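Local coordinates for protein CPn_0803/CP_1068/CPj0803/CpB0832 (Chlamydophila pneumoniae, PDB 3Q9D) that is of unknown molecular function but, as a largely helical chlamydial protein with coiled-coil character, is probably associated with the needle tip of the type III secretion system, at residues G99-E104 and Q108-A113. Sequence-based numbering, arbitrary orientation.
Sequences GKLTQE and QQKQAA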
loop_
_atom_site.group_PDB
_atom_site.type_symbol
_atom_site.label_atom_id
_atom_site.label_comp_id
_atom_site.label_asym_id
_atom_site.label_seq_id
_atom_site.Cartn_x
_atom_site.Cartn_y
_atom_site.Cartn_z
ATOM N N GLY A 99 8.547 -32.723 -5.341
ATOM C CA GLY A 99 8.878 -33.174 -6.688
ATOM C C GLY A 99 9.057 -34.690 -6.826
ATOM O O GLY A 99 9.699 -35.174 -7.772
ATOM N N LYS A 100 8.482 -35.446 -5.894
ATOM C CA LYS A 100 8.682 -36.903 -5.841
ATOM C C LYS A 100 7.392 -37.651 -6.154
ATOM O O LYS A 100 6.313 -37.289 -5.658
ATOM C CB LYS A 100 9.212 -37.288 -4.452
ATOM C CG LYS A 100 9.248 -38.782 -4.134
ATOM C CD LYS A 100 10.135 -39.567 -5.103
ATOM C CE LYS A 100 10.676 -40.856 -4.467
ATOM N NZ LYS A 100 9.608 -41.741 -3.914
ATOM N N LEU A 101 7.495 -38.671 -7.002
ATOM C CA LEU A 101 6.342 -39.482 -7.395
ATOM C C LEU A 101 6.359 -40.788 -6.592
ATOM O O LEU A 101 7.266 -41.623 -6.763
ATOM C CB LEU A 101 6.368 -39.774 -8.905
ATOM C CG LEU A 101 6.213 -38.562 -9.835
ATOM C CD1 LEU A 101 6.185 -38.990 -11.285
ATOM C CD2 LEU A 101 4.953 -37.779 -9.504
ATOM N N THR A 102 5.358 -40.973 -5.728
ATOM C CA THR A 102 5.411 -42.069 -4.757
ATOM C C THR A 102 4.722 -43.334 -5.244
ATOM O O THR A 102 4.590 -44.298 -4.494
ATOM C CB THR A 102 4.827 -41.661 -3.396
ATOM O OG1 THR A 102 3.431 -41.334 -3.547
ATOM C CG2 THR A 102 5.601 -40.456 -2.824
ATOM N N GLN A 103 4.272 -43.323 -6.496
ATOM C CA GLN A 103 3.864 -44.557 -7.160
ATOM C C GLN A 103 3.984 -44.404 -8.666
ATOM O O GLN A 103 3.997 -43.279 -9.195
ATOM C CB GLN A 103 2.437 -44.941 -6.786
ATOM C CG GLN A 103 1.455 -43.808 -6.930
ATOM C CD GLN A 103 0.013 -44.286 -6.980
ATOM O OE1 GLN A 103 -0.274 -45.468 -6.780
ATOM N NE2 GLN A 103 -0.904 -43.364 -7.254
ATOM N N GLU A 104 4.099 -45.534 -9.354
ATOM C CA GLU A 104 4.148 -45.538 -10.818
ATOM C C GLU A 104 2.828 -45.004 -11.396
ATOM O O GLU A 104 1.739 -45.363 -10.940
ATOM C CB GLU A 104 4.428 -46.957 -11.333
ATOM C CG GLU A 104 4.547 -47.088 -12.862
ATOM C CD GLU A 104 5.931 -46.705 -13.413
ATOM O OE1 GLU A 104 6.853 -46.423 -12.606
ATOM O OE2 GLU A 104 6.094 -46.697 -14.661
ATOM N N GLN A 108 0.544 -41.148 -19.671
ATOM C CA GLN A 108 -0.114 -39.840 -19.794
ATOM C C GLN A 108 -0.233 -39.105 -18.464
ATOM O O GLN A 108 -0.104 -37.879 -18.408
ATOM C CB GLN A 108 -1.470 -39.951 -20.477
ATOM C CG GLN A 108 -1.345 -40.332 -21.947
ATOM C CD GLN A 108 -2.669 -40.311 -22.683
ATOM O OE1 GLN A 108 -3.693 -39.887 -22.139
ATOM N NE2 GLN A 108 -2.658 -40.775 -23.930
ATOM N N GLN A 109 -0.465 -39.852 -17.394
ATOM C CA GLN A 109 -0.534 -39.244 -16.075
ATOM C C GLN A 109 0.853 -38.877 -15.576
ATOM O O GLN A 109 1.034 -37.855 -14.924
ATOM C CB GLN A 109 -1.242 -40.173 -15.091
ATOM C CG GLN A 109 -2.735 -40.299 -15.366
ATOM C CD GLN A 109 -3.493 -40.930 -14.204
ATOM O OE1 GLN A 109 -2.902 -41.581 -13.346
ATOM N NE2 GLN A 109 -4.806 -40.716 -14.163
ATOM N N LYS A 110 1.845 -39.706 -15.889
ATOM C CA LYS A 110 3.197 -39.361 -15.484
ATOM C C LYS A 110 3.611 -38.048 -16.141
ATOM O O LYS A 110 4.170 -37.165 -15.473
ATOM C CB LYS A 110 4.193 -40.472 -15.805
ATOM C CG LYS A 110 5.562 -40.255 -15.202
ATOM C CD LYS A 110 6.527 -41.403 -15.596
ATOM C CE LYS A 110 6.125 -42.729 -14.956
ATOM N NZ LYS A 110 7.076 -43.849 -15.308
ATOM N N GLN A 111 3.333 -37.904 -17.437
ATOM C CA GLN A 111 3.605 -36.639 -18.126
ATOM C C GLN A 111 2.906 -35.436 -17.485
ATOM O O GLN A 111 3.484 -34.339 -17.370
ATOM C CB GLN A 111 3.215 -36.724 -19.606
ATOM C CG GLN A 111 4.125 -37.589 -20.457
ATOM C CD GLN A 111 3.784 -37.481 -21.937
ATOM O OE1 GLN A 111 2.694 -37.032 -22.304
ATOM N NE2 GLN A 111 4.721 -37.879 -22.795
ATOM N N ALA A 112 1.654 -35.626 -17.081
ATOM C CA ALA A 112 0.918 -34.529 -16.458
ATOM C C ALA A 112 1.533 -34.180 -15.102
ATOM O O ALA A 112 1.641 -33.010 -14.760
ATOM C CB ALA A 112 -0.570 -34.870 -16.314
ATOM N N ALA A 113 1.940 -35.195 -14.335
ATOM C CA ALA A 113 2.579 -34.956 -13.043
ATOM C C ALA A 113 3.863 -34.155 -13.249
ATOM O O ALA A 113 4.119 -33.190 -12.521
ATOM C CB ALA A 113 2.883 -36.289 -12.290
#
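Lys110 NZ donates a salt-bridged hydrogen bond to Glu104 OE2 at 3.1 Å, tying the loop that links two consecutive helices, 86-98 and 107-133, to the first turn of helix 107-133. The ammonium comes down on the carboxylate from above, 54° out of its plane, and sits nearer OE2 than OE1, which is 3.7 Å from NZ; a bidentate grip is therefore absent. The Glu104 side chain sets off away from the helix, but its end comes back: CG runs anti to the backbone N (chi1 -178°) and the bend at chi2 completes the return. Lys110 runs extended as far as CD and then turns at chi3 (-68°) to reach the acid. Glu104 is exposed, so the bridge lies at the solvent-facing side of the contact. Further in, Leu101 points at the helix and spreads its two methyls over residues one turn apart: CD1 lies against the aliphatic part of Lys110, 4.2 Å from CG, while CD2 reaches the buried Ala113. The Ala113 methyl, on helix 107-133, meets the loop through Leu101 and Leu105 and helix 86-98 through Met95; Leu105 also touches Lys110. The closest apolar approach, Leu101 CD2 to Ala113 CB, is 3.8 Å.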